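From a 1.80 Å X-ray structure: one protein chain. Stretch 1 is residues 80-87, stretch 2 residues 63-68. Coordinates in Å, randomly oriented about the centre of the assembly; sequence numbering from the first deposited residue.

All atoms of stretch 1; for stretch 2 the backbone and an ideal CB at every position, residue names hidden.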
ATOM      1  N   ASP A  80      -3.372  -3.513  19.422  1.00 22.40           N
ATOM      2  CA  ASP A  80      -3.215  -4.884  18.952  1.00 22.81           C
ATOM      3  C   ASP A  80      -2.062  -5.018  17.966  1.00 22.17           C
ATOM      4  O   ASP A  80      -1.609  -6.138  17.706  1.00 20.73           O
ATOM      5  CB  ASP A  80      -4.515  -5.381  18.319  1.00 23.20           C
ATOM      6  CG  ASP A  80      -5.648  -5.496  19.326  1.00 31.46           C
ATOM      7  OD1 ASP A  80      -6.803  -5.198  18.959  1.00 38.24           O
ATOM      8  OD2 ASP A  80      -5.384  -5.884  20.483  1.00 37.61           O
ATOM      9  N   TYR A  81      -1.582  -3.904  17.417  1.00 17.18           N
ATOM     10  CA  TYR A  81      -0.389  -3.902  16.578  1.00 17.91           C
ATOM     11  C   TYR A  81       0.875  -3.748  17.421  1.00 22.13           C
ATOM     12  O   TYR A  81       1.779  -4.587  17.351  1.00 23.66           O
ATOM     13  CB  TYR A  81      -0.489  -2.784  15.534  1.00 18.19           C
ATOM     14  CG  TYR A  81       0.808  -2.488  14.819  1.00 16.21           C
ATOM     15  CD1 TYR A  81       1.521  -1.328  15.087  1.00 16.37           C
ATOM     16  CD2 TYR A  81       1.319  -3.368  13.874  1.00 15.94           C
ATOM     17  CE1 TYR A  81       2.708  -1.053  14.435  1.00 21.79           C
ATOM     18  CE2 TYR A  81       2.507  -3.103  13.215  1.00 17.29           C
ATOM     19  CZ  TYR A  81       3.195  -1.942  13.500  1.00 21.13           C
ATOM     20  OH  TYR A  81       4.376  -1.670  12.850  1.00 22.60           O
ATOM     21  N   PHE A  82       0.942  -2.681  18.223  1.00 22.16           N
ATOM     22  CA  PHE A  82       2.115  -2.430  19.057  1.00 25.87           C
ATOM     23  C   PHE A  82       2.379  -3.585  20.014  1.00 31.75           C
ATOM     24  O   PHE A  82       3.512  -4.065  20.132  1.00 33.47           O
ATOM     25  CB  PHE A  82       1.929  -1.134  19.851  1.00 28.18           C
ATOM     26  CG  PHE A  82       2.162   0.116  19.053  1.00 30.06           C
ATOM     27  CD1 PHE A  82       3.205   0.196  18.146  1.00 33.28           C
ATOM     28  CD2 PHE A  82       1.340   1.218  19.220  1.00 29.45           C
ATOM     29  CE1 PHE A  82       3.420   1.350  17.415  1.00 32.43           C
ATOM     30  CE2 PHE A  82       1.550   2.373  18.498  1.00 28.73           C
ATOM     31  CZ  PHE A  82       2.592   2.442  17.593  1.00 32.22           C
ATOM     32  N   ASP A  83       1.343  -4.036  20.719  1.00 31.31           N
ATOM     33  CA  ASP A  83       1.496  -5.000  21.801  1.00 39.47           C
ATOM     34  C   ASP A  83       0.923  -6.370  21.460  1.00 36.82           C
ATOM     35  O   ASP A  83       0.832  -7.228  22.342  1.00 36.74           O
ATOM     36  CB  ASP A  83       0.849  -4.458  23.077  1.00 44.42           C
ATOM     37  CG  ASP A  83       1.509  -3.181  23.566  1.00 49.41           C
ATOM     38  OD1 ASP A  83       2.748  -3.067  23.446  1.00 50.25           O
ATOM     39  OD2 ASP A  83       0.789  -2.290  24.065  1.00 51.52           O
ATOM     40  N   GLY A  84       0.538  -6.596  20.208  1.00 31.90           N
ATOM     41  CA  GLY A  84       0.032  -7.893  19.809  1.00 28.87           C
ATOM     42  C   GLY A  84       0.790  -8.489  18.643  1.00 26.93           C
ATOM     43  O   GLY A  84       1.486  -9.498  18.791  1.00 29.14           O
ATOM     44  N   LEU A  85       0.666  -7.862  17.474  1.00 24.41           N
ATOM     45  CA  LEU A  85       1.312  -8.382  16.274  1.00 22.88           C
ATOM     46  C   LEU A  85       2.830  -8.275  16.372  1.00 23.96           C
ATOM     47  O   LEU A  85       3.548  -9.250  16.126  1.00 24.65           O
ATOM     48  CB  LEU A  85       0.800  -7.634  15.044  1.00 21.05           C
ATOM     49  CG  LEU A  85       1.335  -8.110  13.695  1.00 20.49           C
ATOM     50  CD1 LEU A  85       0.941  -9.551  13.454  1.00 21.65           C
ATOM     51  CD2 LEU A  85       0.830  -7.218  12.579  1.00 18.04           C
ATOM     52  N   LEU A  86       3.340  -7.094  16.726  1.00 25.01           N
ATOM     53  CA  LEU A  86       4.781  -6.899  16.828  1.00 26.33           C
ATOM     54  C   LEU A  86       5.397  -7.698  17.966  1.00 35.73           C
ATOM     55  O   LEU A  86       6.626  -7.768  18.062  1.00 38.79           O
ATOM     56  CB  LEU A  86       5.087  -5.411  16.992  1.00 32.03           C
ATOM     57  CG  LEU A  86       4.987  -4.642  15.673  1.00 30.67           C
ATOM     58  CD1 LEU A  86       5.393  -3.193  15.845  1.00 30.63           C
ATOM     59  CD2 LEU A  86       5.830  -5.322  14.605  1.00 33.21           C
ATOM     60  N   ARG A  87       4.573  -8.300  18.817  1.00 30.21           N
ATOM     61  CA  ARG A  87       5.027  -9.173  19.883  1.00 37.66           C
ATOM     62  C   ARG A  87       4.803 -10.647  19.563  1.00 37.80           C
ATOM     63  O   ARG A  87       5.207 -11.507  20.352  1.00 45.89           O
ATOM     64  CB  ARG A  87       4.310  -8.803  21.183  1.00 38.31           C
ATOM     65  CG  ARG A  87       4.338  -7.309  21.507  1.00 42.44           C
ATOM     66  CD  ARG A  87       5.186  -7.036  22.734  1.00 43.23           C
ATOM     67  NE  ARG A  87       5.062  -5.679  23.257  1.00 46.41           N
ATOM     68  CZ  ARG A  87       6.003  -5.076  23.977  1.00 46.60           C
ATOM     69  NH1 ARG A  87       7.136  -5.709  24.251  1.00 41.93           N
ATOM     70  NH2 ARG A  87       5.815  -3.843  24.424  1.00 46.05           N
ATOM     71  N   UNK A  63       9.533  -0.104  14.377  1.00 54.31           N
ATOM     72  CA  UNK A  63       8.718   0.659  15.330  1.00 55.25           C
ATOM     73  C   UNK A  63       9.094   2.141  15.552  1.00 59.91           C
ATOM     74  O   UNK A  63       8.191   2.977  15.597  1.00 61.55           O
ATOM     75  CB  UNK A  63       8.779  -0.055  16.682  1.00 55.25           C
ATOM     76  N   UNK A  64      10.382   2.490  15.703  1.00 47.75           N
ATOM     77  CA  UNK A  64      10.696   3.910  15.953  1.00 50.15           C
ATOM     78  C   UNK A  64      10.237   4.812  14.832  1.00 45.72           C
ATOM     79  O   UNK A  64      10.013   6.007  15.063  1.00 52.23           O
ATOM     80  CB  UNK A  64      12.201   4.093  16.159  1.00 50.15           C
ATOM     81  N   UNK A  65      10.066   4.267  13.628  1.00 47.06           N
ATOM     82  CA  UNK A  65       9.401   5.012  12.569  1.00 46.01           C
ATOM     83  C   UNK A  65       7.929   5.229  12.892  1.00 32.06           C
ATOM     84  O   UNK A  65       7.413   6.337  12.719  1.00 31.41           O
ATOM     85  CB  UNK A  65       9.546   4.281  11.233  1.00 46.01           C
ATOM     86  N   UNK A  66       7.254   4.197  13.409  1.00 34.12           N
ATOM     87  CA  UNK A  66       5.793   4.206  13.487  1.00 33.50           C
ATOM     88  C   UNK A  66       5.267   5.401  14.278  1.00 29.70           C
ATOM     89  O   UNK A  66       4.394   6.136  13.798  1.00 23.44           O
ATOM     90  CB  UNK A  66       5.294   2.907  14.123  1.00 33.50           C
ATOM     91  N   UNK A  67       5.768   5.609  15.499  1.00 31.88           N
ATOM     92  CA  UNK A  67       5.294   6.753  16.270  1.00 32.19           C
ATOM     93  C   UNK A  67       5.709   8.068  15.628  1.00 32.96           C
ATOM     94  O   UNK A  67       5.015   9.079  15.788  1.00 33.23           O
ATOM     95  CB  UNK A  67       5.823   6.682  17.704  1.00 32.19           C
ATOM     96  N   UNK A  68       6.825   8.074  14.891  1.00 34.06           N
ATOM     97  CA  UNK A  68       7.197   9.262  14.129  1.00 35.13           C
ATOM     98  C   UNK A  68       6.250   9.475  12.954  1.00 30.30           C
ATOM     99  O   UNK A  68       5.893  10.615  12.637  1.00 30.63           O
ATOM    100  CB  UNK A  68       8.639   9.146  13.630  1.00 35.13           C
TER

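Stretch 1 presents three side chains to its partner: the Tyr-81 hydroxyl, the ring of Phe-82 and the CD1 methyl of Leu-86. Its helix, which begins earlier, runs roughly antiparallel to that of stretch 2, with 164° between their N-to-C directions and a closest axial approach of 12.5 Å. At that spacing, side chains rather than backbones must make the contact.

Position 63 lies nearest the helix of stretch 1, its CA 8.2 Å from the CA of Phe-82. The CA-to-CB bond points sideways, and the ideal CB is 4.7 Å from Leu-86 CD1. Beyond it are the methyl of Leu-86 and the ring of Phe-82, both apolar. A short side chain would gain little here, whereas a long, unbranched apolar one such as methionine could bend back onto both, and leucine or isoleucine could cover part. The residue is Met-63. Its chi1 is t, and the end of the chain comes nearer than its first bond suggests: CE sits 3.6 Å from Phe-82 CD1, while SD is 4.3 Å from Leu-86 CD1. The sulfur lies 4.7 Å from the centroid of the Phe-82 ring, in an oblique approach. The side chain is poorly ordered, so these distances are approximate.

Positions 64 and 65 have no atom of stretch 1 within 5.5 Å of their ideal CB atoms, and stretch 1 places little restriction on either. At 64, phi of -60° is compatible with proline, which is common in the first turn of a helix; the residue is Pro-64. At 65 many side chains would do, polar ones included, and His-65 extends without touching stretch 1.

Position 66 is the most informative. CA-to-CB points toward stretch 1, and the ideal CB is 4.1 Å from Phe-82 CE1 and 4.7 Å from Tyr-81 CE1, leaving limited room beside the two rings. Just beyond is the Tyr-81 hydroxyl, which can donate or accept a hydrogen bond. A short polar side chain fits best: aspartate or asparagine, which reach further than serine. The residue is Asp-66. With chi1 in m, its carboxylate reaches the phenol, and Tyr-81 OH donates to Asp-66 OD1 over 2.6 Å, the one hydrogen bond between the stretches. The acceptor lies at the edge of the tyrosine ring, near its plane, as suits a phenolic donor. Asp-66 CB meets the edge of the Phe-82 ring, 4.1 Å from CE1, so the same side chain also contributes to the apolar packing.

Position 67 looks sideways, with its ideal CB 5.3 Å from Phe-82 CZ. A medium-sized apolar side chain, such as leucine, isoleucine or methionine, could cover the far end of that ring. The residue is Leu-67, whose m,t rotamer brings CD2 to 4.1 Å from Phe-82 CZ. Phe-82 is thus contacted by 63, 66 and 67.

Position 68 is out of reach, so stretch 1 sets no preference. The residue is Arg-68, whose side chain stays 9.9 Å or more from stretch 1.

Stretch 2, residues 63-68: MPHDLR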
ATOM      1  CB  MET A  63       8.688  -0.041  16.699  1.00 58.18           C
ATOM      2  CG  MET A  63       7.684   0.619  17.671  1.00 63.55           C
ATOM      3  SD  MET A  63       6.742  -0.415  18.824  1.00 71.92           S
ATOM      4  CE  MET A  63       6.254   0.811  20.027  1.00 65.87           C
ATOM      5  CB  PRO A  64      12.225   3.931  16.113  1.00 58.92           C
ATOM      6  CG  PRO A  64      12.702   2.547  15.825  1.00 60.11           C
ATOM      7  CD  PRO A  64      11.582   1.749  15.276  1.00 53.58           C
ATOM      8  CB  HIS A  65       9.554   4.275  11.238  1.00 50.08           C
ATOM      9  CG  HIS A  65      10.841   4.566  10.529  1.00 60.00           C
ATOM     10  ND1 HIS A  65      11.170   3.989   9.321  1.00 62.74           N
ATOM     11  CD2 HIS A  65      11.876   5.375  10.854  1.00 65.05           C
ATOM     12  CE1 HIS A  65      12.354   4.428   8.935  1.00 67.34           C
ATOM     13  NE2 HIS A  65      12.805   5.270   9.846  1.00 69.05           N
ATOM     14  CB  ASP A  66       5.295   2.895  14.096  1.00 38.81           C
ATOM     15  CG  ASP A  66       5.480   1.712  13.163  1.00 39.48           C
ATOM     16  OD1 ASP A  66       5.351   0.562  13.629  1.00 42.68           O
ATOM     17  OD2 ASP A  66       5.759   1.933  11.966  1.00 37.05           O
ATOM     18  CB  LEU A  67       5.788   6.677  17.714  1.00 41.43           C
ATOM     19  CG  LEU A  67       4.867   5.870  18.631  1.00 43.66           C
ATOM     20  CD1 LEU A  67       5.295   5.997  20.081  1.00 54.71           C
ATOM     21  CD2 LEU A  67       3.426   6.330  18.458  1.00 41.65           C
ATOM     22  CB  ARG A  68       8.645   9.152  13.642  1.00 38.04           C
ATOM     23  CG  ARG A  68       9.680   9.653  14.640  1.00 53.15           C
ATOM     24  CD  ARG A  68       9.925  11.148  14.468  1.00 56.46           C
ATOM     25  NE  ARG A  68      10.931  11.384  13.445  1.00 60.24           N
ATOM     26  CZ  ARG A  68      11.573  12.535  13.280  1.00 67.51           C
ATOM     27  NH1 ARG A  68      12.480  12.654  12.317  1.00 70.50           N
ATOM     28  NH2 ARG A  68      11.309  13.566  14.078  1.00 70.72           N
TER
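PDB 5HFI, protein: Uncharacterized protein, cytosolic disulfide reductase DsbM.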